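Local atomic coordinates of protein of unknown function DUF574 (PDB entry 3GO4), a protein that binds S-adenosyl-L-homocysteine and is probably a methyltransferase that uses S-adenosylmethionine, its methyl acceptor being unknown. Residues E20-A25 against P39-A44; R107-D112 against P150-T155; A168-V173 against L196-G201. One frame throughout, in Å; residues are numbered along the deposited sequence.

Interaction 1 (E20-A25 against P39-A44); sequences ESAHSA and PADKEA. With SAH (S-adenosyl-L-homocysteine), chain B.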
loop_
_atom_site.group_PDB
_atom_site.type_symbol
_atom_site.label_atom_id
_atom_site.label_comp_id
_atom_site.label_asym_id
_atom_site.label_seq_id
_atom_site.Cartn_x
_atom_site.Cartn_y
_atom_site.Cartn_z
ATOM N N GLU A 20 10.700 10.095 -18.885
ATOM C CA GLU A 20 10.046 11.276 -19.456
ATOM C C GLU A 20 8.588 11.499 -19.029
ATOM O O GLU A 20 7.991 12.522 -19.395
ATOM C CB GLU A 20 10.158 11.255 -20.986
ATOM C CG GLU A 20 11.591 11.321 -21.515
ATOM C CD GLU A 20 12.421 12.441 -20.893
ATOM O OE1 GLU A 20 12.896 12.295 -19.729
ATOM O OE2 GLU A 20 12.657 13.452 -21.591
ATOM N N SER A 21 8.007 10.543 -18.301
ATOM C CA SER A 21 6.648 10.677 -17.798
ATOM C C SER A 21 6.647 10.422 -16.294
ATOM O O SER A 21 7.547 9.794 -15.766
ATOM C CB SER A 21 5.715 9.720 -18.532
ATOM O OG SER A 21 5.740 9.994 -19.934
ATOM N N ALA A 22 5.648 10.948 -15.613
ATOM C CA ALA A 22 5.526 10.747 -14.180
ATOM C C ALA A 22 4.946 9.352 -13.899
ATOM O O ALA A 22 4.154 8.814 -14.691
ATOM C CB ALA A 22 4.654 11.837 -13.580
ATOM N N HIS A 23 5.399 8.743 -12.800
ATOM C CA HIS A 23 4.939 7.432 -12.343
ATOM C C HIS A 23 4.601 7.626 -10.870
ATOM O O HIS A 23 5.292 8.394 -10.166
ATOM C CB HIS A 23 6.030 6.347 -12.418
ATOM C CG HIS A 23 6.501 6.040 -13.807
ATOM N ND1 HIS A 23 6.317 4.812 -14.394
ATOM C CD2 HIS A 23 7.143 6.803 -14.718
ATOM C CE1 HIS A 23 6.843 4.823 -15.604
ATOM N NE2 HIS A 23 7.332 6.028 -15.833
ATOM N N SER A 24 3.586 6.901 -10.416
ATOM C CA SER A 24 3.061 7.045 -9.053
ATOM C C SER A 24 4.029 6.736 -7.933
ATOM O O SER A 24 4.043 7.458 -6.925
ATOM C CB SER A 24 1.789 6.206 -8.884
ATOM O OG SER A 24 2.050 4.810 -8.966
ATOM N N ALA A 25 4.840 5.688 -8.092
ATOM C CA ALA A 25 5.821 5.312 -7.061
ATOM C C ALA A 25 6.868 6.388 -6.798
ATOM O O ALA A 25 7.304 6.592 -5.673
ATOM C CB ALA A 25 6.530 3.984 -7.421
ATOM N N PRO A 39 12.922 14.316 -13.038
ATOM C CA PRO A 39 12.266 15.623 -13.251
ATOM C C PRO A 39 10.732 15.572 -13.440
ATOM O O PRO A 39 10.013 16.350 -12.785
ATOM C CB PRO A 39 12.953 16.155 -14.520
ATOM C CG PRO A 39 14.364 15.600 -14.420
ATOM C CD PRO A 39 14.265 14.269 -13.652
ATOM N N ALA A 40 10.237 14.679 -14.308
ATOM C CA ALA A 40 8.786 14.534 -14.561
ATOM C C ALA A 40 7.982 14.275 -13.281
ATOM O O ALA A 40 6.844 14.763 -13.137
ATOM C CB ALA A 40 8.509 13.426 -15.578
ATOM N N ASP A 41 8.588 13.526 -12.357
ATOM C CA ASP A 41 7.975 13.164 -11.096
ATOM C C ASP A 41 7.964 14.340 -10.126
ATOM O O ASP A 41 6.980 14.513 -9.394
ATOM C CB ASP A 41 8.720 11.986 -10.460
ATOM C CG ASP A 41 8.782 10.796 -11.374
ATOM O OD1 ASP A 41 7.711 10.261 -11.707
ATOM O OD2 ASP A 41 9.907 10.418 -11.790
ATOM N N LYS A 42 9.043 15.129 -10.106
ATOM C CA LYS A 42 9.107 16.316 -9.250
ATOM C C LYS A 42 8.072 17.360 -9.697
ATOM O O LYS A 42 7.405 17.985 -8.869
ATOM C CB LYS A 42 10.511 16.922 -9.287
ATOM C CG LYS A 42 10.617 18.302 -8.625
ATOM C CD LYS A 42 12.014 18.863 -8.672
ATOM C CE LYS A 42 12.178 19.949 -7.602
ATOM N NZ LYS A 42 11.150 20.998 -7.665
ATOM N N GLU A 43 7.969 17.527 -11.017
ATOM C CA GLU A 43 7.065 18.460 -11.669
ATOM C C GLU A 43 5.614 18.108 -11.300
ATOM O O GLU A 43 4.803 18.987 -10.984
ATOM C CB GLU A 43 7.294 18.367 -13.195
ATOM C CG GLU A 43 6.602 19.427 -14.087
ATOM C CD GLU A 43 5.090 19.233 -14.257
ATOM O OE1 GLU A 43 4.539 18.215 -13.754
ATOM O OE2 GLU A 43 4.446 20.092 -14.916
ATOM N N ALA A 44 5.293 16.821 -11.356
ATOM C CA ALA A 44 3.947 16.350 -11.031
ATOM C C ALA A 44 3.658 16.587 -9.544
ATOM O O ALA A 44 2.596 17.089 -9.173
ATOM C CB ALA A 44 3.801 14.875 -11.385
HETATM N N SAH B . 2.332 0.262 -0.809
HETATM C CA SAH B . 3.381 1.363 -0.736
HETATM C CB SAH B . 3.586 2.099 -2.070
HETATM C CG SAH B . 2.352 2.877 -2.544
HETATM S SD SAH B . 2.572 3.665 -4.125
HETATM C C SAH B . 3.007 2.344 0.354
HETATM O O SAH B . 3.842 2.961 1.017
HETATM O OXT SAH B . 1.830 2.522 0.646
HETATM C "C5'" SAH B . 1.601 2.769 -5.292
HETATM C "C4'" SAH B . 2.405 1.645 -5.916
HETATM O "O4'" SAH B . 1.513 0.740 -6.572
HETATM C "C3'" SAH B . 3.393 2.138 -6.961
HETATM O "O3'" SAH B . 4.667 1.609 -6.655
HETATM C "C2'" SAH B . 2.855 1.600 -8.268
HETATM O "O2'" SAH B . 3.834 1.332 -9.251
HETATM C "C1'" SAH B . 2.140 0.342 -7.791
HETATM N N9 SAH B . 1.109 -0.141 -8.705
HETATM C C8 SAH B . 0.175 0.605 -9.323
HETATM N N7 SAH B . -0.627 -0.160 -10.092
HETATM C C5 SAH B . -0.194 -1.421 -9.972
HETATM C C6 SAH B . -0.608 -2.720 -10.513
HETATM N N6 SAH B . -1.671 -2.753 -11.347
HETATM N N1 SAH B . 0.097 -3.816 -10.156
HETATM C C2 SAH B . 1.139 -3.746 -9.283
HETATM N N3 SAH B . 1.580 -2.583 -8.752
HETATM C C4 SAH B . 0.948 -1.421 -9.039
HETATM O O HOH W 1 9.680 9.046 -14.216
#
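The carboxylate of Asp41 is gripped through both oxygens, and OD1 works across the contact directly: His23 N donates to Asp41 OD1 at 3.0 Å. This bond is close to straight, with an N-H...O angle of 163°, and reaches OD1 nearly in line with its C-O bond. The other oxygen, Asp41 OD2, accepts two hydrogen bonds, one from a water 2.8 Å away and one from the backbone N of Tyr38, just before helix 39-51. That water also donates to Ser21 O, 2.7 Å from it, so it bridges the carboxylate and the incoming loop. The carboxylate can reach the loop because CG lies beside the backbone N of Asp41 (chi1 -56°), and with both oxygens engaged its rotation is fixed. Ala22 CA also lies against Asp41 OD1, at 3.3 Å.

Small apolar groups close the remainder. Ala40 points its CB at the loop backbone, and with only this methyl group in the way Ser21 C comes to 3.6 Å from Ala40 CB. Ala22 CB rests over the helix, 3.8 Å from Ala44 CB. Ile27, one turn into helix 24-32, packs on both Ala22 and Ala44.

His23 is the N-cap of helix 24-32, and its ring turns elsewhere, with NE2 bonded to Asp18 O. The first turn of that helix meets the ligand: Ala25 CB is 3.1 Å from O3' of S-adenosyl-L-homocysteine, and Tyr28 further along binds it. With an alanine in place of Asp41, the N-H of His23 would probably lose its acceptor and the bridging water its hold on the helix. Three donors around one carboxylate in the first turn of a helix are consistent with a charged Asp41, which ties helix 39-51 to the start of the helix that borders the cofactor site.

Interaction 2 (R107-D112 against P150-T155); sequences RVVYVD and PELRDT. With SAH (S-adenosyl-L-homocysteine), chain B; EDO (1,2-ethanediol), chain D.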
loop_
_atom_site.group_PDB
_atom_site.type_symbol
_atom_site.label_atom_id
_atom_site.label_comp_id
_atom_site.label_asym_id
_atom_site.label_seq_id
_atom_site.Cartn_x
_atom_site.Cartn_y
_atom_site.Cartn_z
ATOM N N ARG A 107 8.342 -14.001 6.677
ATOM C CA ARG A 107 8.520 -14.100 5.238
ATOM C C ARG A 107 7.649 -13.052 4.559
ATOM O O ARG A 107 6.533 -12.798 5.014
ATOM C CB ARG A 107 8.088 -15.474 4.751
ATOM C CG ARG A 107 8.826 -16.657 5.390
ATOM C CD ARG A 107 8.005 -17.939 5.163
ATOM N NE ARG A 107 8.685 -19.166 5.595
ATOM C CZ ARG A 107 8.105 -20.369 5.680
ATOM N NH1 ARG A 107 6.805 -20.532 5.382
ATOM N NH2 ARG A 107 8.821 -21.423 6.084
ATOM N N VAL A 108 8.152 -12.466 3.466
ATOM C CA VAL A 108 7.436 -11.419 2.725
ATOM C C VAL A 108 7.659 -11.533 1.228
ATOM O O VAL A 108 8.785 -11.750 0.789
ATOM C CB VAL A 108 7.978 -10.019 3.150
ATOM C CG1 VAL A 108 7.315 -8.917 2.380
ATOM C CG2 VAL A 108 7.805 -9.779 4.685
ATOM N N VAL A 109 6.591 -11.404 0.455
ATOM C CA VAL A 109 6.697 -11.332 -1.007
ATOM C C VAL A 109 6.238 -9.935 -1.356
ATOM O O VAL A 109 5.145 -9.512 -0.955
ATOM C CB VAL A 109 5.855 -12.362 -1.775
ATOM C CG1 VAL A 109 5.833 -12.019 -3.270
ATOM C CG2 VAL A 109 6.379 -13.728 -1.567
ATOM N N TYR A 110 7.093 -9.212 -2.075
ATOM C CA TYR A 110 6.849 -7.865 -2.489
ATOM C C TYR A 110 6.506 -7.916 -3.961
ATOM O O TYR A 110 7.049 -8.737 -4.697
ATOM C CB TYR A 110 8.072 -7.027 -2.386
ATOM C CG TYR A 110 8.496 -6.659 -1.000
ATOM C CD1 TYR A 110 7.800 -5.713 -0.300
ATOM C CD2 TYR A 110 9.651 -7.159 -0.462
ATOM C CE1 TYR A 110 8.229 -5.299 0.959
ATOM C CE2 TYR A 110 10.091 -6.743 0.800
ATOM C CZ TYR A 110 9.385 -5.819 1.474
ATOM O OH TYR A 110 9.842 -5.364 2.718
ATOM N N VAL A 111 5.601 -7.054 -4.366
ATOM C CA VAL A 111 5.137 -7.063 -5.762
ATOM C C VAL A 111 4.868 -5.654 -6.313
ATOM O O VAL A 111 4.213 -4.838 -5.650
ATOM C CB VAL A 111 3.804 -7.850 -5.819
ATOM C CG1 VAL A 111 3.344 -8.021 -7.256
ATOM C CG2 VAL A 111 3.898 -9.247 -5.053
ATOM N N ASP A 112 5.345 -5.341 -7.531
ATOM C CA ASP A 112 5.067 -4.034 -8.101
ATOM C C ASP A 112 5.166 -4.182 -9.596
ATOM O O ASP A 112 5.778 -5.144 -10.074
ATOM C CB ASP A 112 6.036 -2.957 -7.564
ATOM C CG ASP A 112 5.410 -1.553 -7.519
ATOM O OD1 ASP A 112 5.263 -0.926 -8.554
ATOM O OD2 ASP A 112 5.080 -1.035 -6.418
ATOM N N PRO A 150 6.822 -18.493 -9.008
ATOM C CA PRO A 150 7.734 -19.361 -8.309
ATOM C C PRO A 150 8.310 -18.673 -7.087
ATOM O O PRO A 150 8.438 -19.309 -6.050
ATOM C CB PRO A 150 8.845 -19.599 -9.331
ATOM C CG PRO A 150 8.256 -19.309 -10.630
ATOM C CD PRO A 150 7.269 -18.247 -10.392
ATOM N N GLU A 151 8.628 -17.379 -7.219
ATOM C CA GLU A 151 9.210 -16.591 -6.134
ATOM C C GLU A 151 8.277 -16.546 -4.931
ATOM O O GLU A 151 8.732 -16.503 -3.785
ATOM C CB GLU A 151 9.528 -15.145 -6.566
ATOM C CG GLU A 151 10.584 -14.985 -7.695
ATOM C CD GLU A 151 10.018 -15.050 -9.115
ATOM O OE1 GLU A 151 8.803 -15.248 -9.296
ATOM O OE2 GLU A 151 10.810 -14.885 -10.076
ATOM N N LEU A 152 6.974 -16.523 -5.198
ATOM C CA LEU A 152 5.978 -16.531 -4.131
ATOM C C LEU A 152 5.837 -17.924 -3.494
ATOM O O LEU A 152 5.845 -18.056 -2.268
ATOM C CB LEU A 152 4.632 -16.047 -4.653
ATOM C CG LEU A 152 3.486 -15.942 -3.642
ATOM C CD1 LEU A 152 2.459 -14.871 -4.047
ATOM C CD2 LEU A 152 2.823 -17.295 -3.427
ATOM N N ARG A 153 5.710 -18.952 -4.335
ATOM C CA ARG A 153 5.576 -20.345 -3.849
ATOM C C ARG A 153 6.808 -20.875 -3.107
ATOM O O ARG A 153 6.682 -21.744 -2.251
ATOM C CB ARG A 153 5.211 -21.278 -5.004
ATOM C CG ARG A 153 3.856 -20.990 -5.609
ATOM C CD ARG A 153 2.707 -21.207 -4.589
ATOM N NE ARG A 153 1.415 -21.071 -5.252
ATOM C CZ ARG A 153 0.228 -21.355 -4.717
ATOM N NH1 ARG A 153 0.111 -21.829 -3.481
ATOM N NH2 ARG A 153 -0.865 -21.177 -5.447
ATOM N N ASP A 154 7.995 -20.352 -3.418
ATOM C CA ASP A 154 9.197 -20.761 -2.697
ATOM C C ASP A 154 9.341 -19.941 -1.439
ATOM O O ASP A 154 10.191 -20.236 -0.610
ATOM C CB ASP A 154 10.460 -20.608 -3.548
ATOM C CG ASP A 154 10.528 -21.603 -4.678
ATOM O OD1 ASP A 154 9.798 -22.609 -4.652
ATOM O OD2 ASP A 154 11.325 -21.387 -5.604
ATOM N N THR A 155 8.516 -18.908 -1.286
ATOM C CA THR A 155 8.657 -18.039 -0.132
ATOM C C THR A 155 7.538 -18.217 0.870
ATOM O O THR A 155 7.799 -18.305 2.059
ATOM C CB THR A 155 8.767 -16.569 -0.567
ATOM O OG1 THR A 155 9.755 -16.453 -1.602
ATOM C CG2 THR A 155 9.149 -15.682 0.596
HETATM N N SAH B . 2.332 0.262 -0.809
HETATM C CA SAH B . 3.381 1.363 -0.736
HETATM C CB SAH B . 3.586 2.099 -2.070
HETATM C CG SAH B . 2.352 2.877 -2.544
HETATM S SD SAH B . 2.572 3.665 -4.125
HETATM C C SAH B . 3.007 2.344 0.354
HETATM O O SAH B . 3.842 2.961 1.017
HETATM O OXT SAH B . 1.830 2.522 0.646
HETATM C "C5'" SAH B . 1.601 2.769 -5.292
HETATM C "C4'" SAH B . 2.405 1.645 -5.916
HETATM O "O4'" SAH B . 1.513 0.740 -6.572
HETATM C "C3'" SAH B . 3.393 2.138 -6.961
HETATM O "O3'" SAH B . 4.667 1.609 -6.655
HETATM C "C2'" SAH B . 2.855 1.600 -8.268
HETATM O "O2'" SAH B . 3.834 1.332 -9.251
HETATM C "C1'" SAH B . 2.140 0.342 -7.791
HETATM N N9 SAH B . 1.109 -0.141 -8.705
HETATM C C8 SAH B . 0.175 0.605 -9.323
HETATM N N7 SAH B . -0.627 -0.160 -10.092
HETATM C C5 SAH B . -0.194 -1.421 -9.972
HETATM C C6 SAH B . -0.608 -2.720 -10.513
HETATM N N6 SAH B . -1.671 -2.753 -11.347
HETATM N N1 SAH B . 0.097 -3.816 -10.156
HETATM C C2 SAH B . 1.139 -3.746 -9.283
HETATM N N3 SAH B . 1.580 -2.583 -8.752
HETATM C C4 SAH B . 0.948 -1.421 -9.039
HETATM C C1 EDO D . 8.319 -23.112 2.268
HETATM O O1 EDO D . 7.512 -23.731 3.267
HETATM C C2 EDO D . 7.497 -22.035 1.576
HETATM O O2 EDO D . 6.501 -22.647 0.749
#
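Val109 sends CG2 between Leu152 and Thr155. With CG1 anti to the backbone N (chi1 169°), CG2 is left beside that N and projects to the helix, 3.8 Å from Leu152 CA and equally 3.8 Å from Thr155 CB. The side chains of Val109 and Thr155 cross at a slant. Leu152, its CG anti to the backbone N (chi1 -178°), brings that carbon to 4.2 Å from Val109 CG2, and Leu83 of the adjacent strand packs on Val109 and Leu152. This is the Rossmann-like layout of methyltransferases: helix 150-153 covers one face of the sheet beside parallel strand 107-112, while Val108 turns to the other face and helix 95-102. At the strand's C-terminal end, the acidic residue characteristic of the family holds the ribose. Asp112 OD1 accepts a hydrogen bond from O2' of S-adenosyl-L-homocysteine at 2.8 Å, and Asp112 OD2 one from O3' at 2.7 Å. At the opposite end Arg107 runs extended from CG to NE past the carbonyl of Thr155, Arg107 CD coming to 3.1 Å from Thr155 O. The guanidinium continues beyond this oxygen, which approaches it obliquely; NH1 bonds to Gln81 OE1, and an ethanediol, probably from crystallisation, lies over one face.

Interaction 3 (A168-V173 against L196-G201); sequences AIVHFV and LAMSIG. With SAH (S-adenosyl-L-homocysteine), chain B.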
loop_
_atom_site.group_PDB
_atom_site.type_symbol
_atom_site.label_atom_id
_atom_site.label_comp_id
_atom_site.label_asym_id
_atom_site.label_seq_id
_atom_site.Cartn_x
_atom_site.Cartn_y
_atom_site.Cartn_z
ATOM N N ALA A 168 -2.264 1.903 -0.626
ATOM C CA ALA A 168 -2.097 3.093 -1.454
ATOM C C ALA A 168 -2.007 2.719 -2.891
ATOM O O ALA A 168 -1.203 3.325 -3.610
ATOM C CB ALA A 168 -0.856 3.833 -1.134
ATOM N N ILE A 169 -2.735 1.687 -3.272
ATOM C CA ILE A 169 -2.724 1.259 -4.689
ATOM C C ILE A 169 -4.093 1.166 -5.313
ATOM O O ILE A 169 -4.243 1.487 -6.530
ATOM C CB ILE A 169 -1.956 -0.081 -4.874
ATOM C CG1 ILE A 169 -2.099 -0.605 -6.326
ATOM C CG2 ILE A 169 -2.522 -1.147 -4.016
ATOM C CD1 ILE A 169 -1.222 -1.765 -6.650
ATOM N N VAL A 170 -5.104 0.789 -4.533
ATOM C CA VAL A 170 -6.421 0.567 -5.112
ATOM C C VAL A 170 -7.055 1.829 -5.728
ATOM O O VAL A 170 -7.917 1.724 -6.596
ATOM C CB VAL A 170 -7.386 -0.157 -4.120
ATOM C CG1 VAL A 170 -7.984 0.791 -3.081
ATOM C CG2 VAL A 170 -8.467 -0.829 -4.884
ATOM N N HIS A 171 -6.595 3.013 -5.338
ATOM C CA HIS A 171 -7.141 4.230 -5.944
ATOM C C HIS A 171 -6.721 4.332 -7.424
ATOM O O HIS A 171 -7.300 5.112 -8.167
ATOM C CB HIS A 171 -6.816 5.482 -5.119
ATOM C CG HIS A 171 -5.357 5.724 -4.916
ATOM N ND1 HIS A 171 -4.625 5.094 -3.934
ATOM C CD2 HIS A 171 -4.504 6.569 -5.538
ATOM C CE1 HIS A 171 -3.375 5.513 -3.987
ATOM N NE2 HIS A 171 -3.272 6.412 -4.947
ATOM N N PHE A 172 -5.760 3.518 -7.867
ATOM C CA PHE A 172 -5.384 3.495 -9.310
ATOM C C PHE A 172 -6.134 2.419 -10.093
ATOM O O PHE A 172 -5.864 2.210 -11.311
ATOM C CB PHE A 172 -3.884 3.284 -9.484
ATOM C CG PHE A 172 -3.050 4.388 -8.925
ATOM C CD1 PHE A 172 -2.988 5.616 -9.549
ATOM C CD2 PHE A 172 -2.311 4.199 -7.773
ATOM C CE1 PHE A 172 -2.195 6.649 -9.041
ATOM C CE2 PHE A 172 -1.521 5.223 -7.273
ATOM C CZ PHE A 172 -1.486 6.446 -7.902
ATOM N N VAL A 173 -7.085 1.751 -9.429
ATOM C CA VAL A 173 -7.852 0.670 -10.044
ATOM C C VAL A 173 -9.280 1.182 -10.180
ATOM O O VAL A 173 -9.957 1.496 -9.193
ATOM C CB VAL A 173 -7.834 -0.654 -9.211
ATOM C CG1 VAL A 173 -8.565 -1.770 -10.007
ATOM C CG2 VAL A 173 -6.403 -1.083 -8.867
ATOM N N LEU A 196 -6.445 -8.916 5.568
ATOM C CA LEU A 196 -6.376 -7.967 4.487
ATOM C C LEU A 196 -6.187 -6.592 5.134
ATOM O O LEU A 196 -6.964 -6.215 6.026
ATOM C CB LEU A 196 -7.672 -8.011 3.711
ATOM C CG LEU A 196 -7.871 -6.977 2.601
ATOM C CD1 LEU A 196 -6.739 -7.073 1.560
ATOM C CD2 LEU A 196 -9.249 -7.188 1.997
ATOM N N ALA A 197 -5.138 -5.880 4.727
ATOM C CA ALA A 197 -4.849 -4.506 5.200
ATOM C C ALA A 197 -4.798 -3.632 3.965
ATOM O O ALA A 197 -4.095 -3.964 3.019
ATOM C CB ALA A 197 -3.560 -4.443 5.923
HETATM N N MSE A 198 -5.570 -2.543 3.966
HETATM C CA MSE A 198 -5.654 -1.649 2.846
HETATM C C MSE A 198 -5.629 -0.172 3.246
HETATM O O MSE A 198 -6.012 0.194 4.406
HETATM C CB MSE A 198 -6.972 -1.888 2.116
HETATM C CG MSE A 198 -7.238 -3.299 1.764
HETATM SE SE MSE A 198 -8.644 -3.301 0.406
HETATM C CE MSE A 198 -7.788 -2.294 -1.015
ATOM N N SER A 199 -5.122 0.668 2.351
ATOM C CA SER A 199 -5.306 2.128 2.527
ATOM C C SER A 199 -6.069 2.559 1.268
ATOM O O SER A 199 -5.691 2.196 0.147
ATOM C CB SER A 199 -4.019 2.926 2.768
ATOM O OG SER A 199 -3.173 2.898 1.628
ATOM N N ILE A 200 -7.175 3.280 1.458
ATOM C CA ILE A 200 -8.091 3.549 0.351
ATOM C C ILE A 200 -8.301 5.042 0.234
ATOM O O ILE A 200 -8.784 5.693 1.152
ATOM C CB ILE A 200 -9.461 2.790 0.523
ATOM C CG1 ILE A 200 -9.224 1.275 0.637
ATOM C CG2 ILE A 200 -10.410 3.105 -0.663
ATOM C CD1 ILE A 200 -10.474 0.458 1.099
ATOM N N GLY A 201 -7.945 5.568 -0.934
ATOM C CA GLY A 201 -8.045 6.983 -1.221
ATOM C C GLY A 201 -9.478 7.494 -1.275
ATOM O O GLY A 201 -10.384 6.842 -1.834
HETATM N N SAH B . 2.332 0.262 -0.809
HETATM C CA SAH B . 3.381 1.363 -0.736
HETATM C CB SAH B . 3.586 2.099 -2.070
HETATM C CG SAH B . 2.352 2.877 -2.544
HETATM S SD SAH B . 2.572 3.665 -4.125
HETATM C C SAH B . 3.007 2.344 0.354
HETATM O O SAH B . 3.842 2.961 1.017
HETATM O OXT SAH B . 1.830 2.522 0.646
HETATM C "C5'" SAH B . 1.601 2.769 -5.292
HETATM C "C4'" SAH B . 2.405 1.645 -5.916
HETATM O "O4'" SAH B . 1.513 0.740 -6.572
HETATM C "C3'" SAH B . 3.393 2.138 -6.961
HETATM O "O3'" SAH B . 4.667 1.609 -6.655
HETATM C "C2'" SAH B . 2.855 1.600 -8.268
HETATM O "O2'" SAH B . 3.834 1.332 -9.251
HETATM C "C1'" SAH B . 2.140 0.342 -7.791
HETATM N N9 SAH B . 1.109 -0.141 -8.705
HETATM C C8 SAH B . 0.175 0.605 -9.323
HETATM N N7 SAH B . -0.627 -0.160 -10.092
HETATM C C5 SAH B . -0.194 -1.421 -9.972
HETATM C C6 SAH B . -0.608 -2.720 -10.513
HETATM N N6 SAH B . -1.671 -2.753 -11.347
HETATM N N1 SAH B . 0.097 -3.816 -10.156
HETATM C C2 SAH B . 1.139 -3.746 -9.283
HETATM N N3 SAH B . 1.580 -2.583 -8.752
HETATM C C4 SAH B . 0.948 -1.421 -9.039
HETATM O O HOH W 2 -4.946 0.287 -1.773
HETATM O O HOH W 3 -5.988 3.764 -2.235
#
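Two torsions bring Val170 and Met198 together: CG1 of Val170 sits between its backbone N and carbonyl carbon (chi1 80°), and the selenomethionine chain of Met198 bends at its last torsion (chi3 61°). Met198 CE consequently swings back to 3.7 Å from Val170 CG1, the two side chains crossing at about a right angle. Val170 CG1 also touches Ile200 CG1, at 3.9 Å. The loop 168-173 leaves the C-terminal end of strand 163-167 and leads to helix 179-187, after which the chain returns as strand 195-201, parallel and adjacent: a beta-alpha-beta crossover of the Rossmann-like sheet. Two waters link the polar backbone atoms of loop and strand. One accepts from Val170 N and donates to Ser199 O; a second donates to Ser199 O, accepts from Gly201 N, and lies in the plane of the His171 ring, 2.6 Å from His171 ND1. Ser199 OG receives a weak, bent hydrogen bond from Ala168 N (2.6 Å, 117°), and also bonds to Asn62, a residue of the ligand site. On the loop's far flank Ile169 extends CD1 to 3.2 Å from C4 of the adenine of S-adenosyl-L-homocysteine.

In the fold
Along the chain the three interactions follow in series, each closing before the next opens. Interactions 2 and 3 share the seven-stranded mixed sheet, on strands 107-112 and 195-201, which strands 81-85 and 163-167 separate; their centres lie about 20 Å apart. Interaction 1 joins the loop leading into helix 24-32 to the first turns of helix 39-51, its centre about 28 Å from that of interaction 2 and about 20 Å from that of interaction 3. It touches the latter through Ser24 CB and Phe172 CZ, 3.4 Å apart. The start of helix 24-32, the end of strand 107-112 and the loop after strand 163-167 converge on one S-adenosyl-L-homocysteine pocket, as expected for a Rossmann-like methyltransferase.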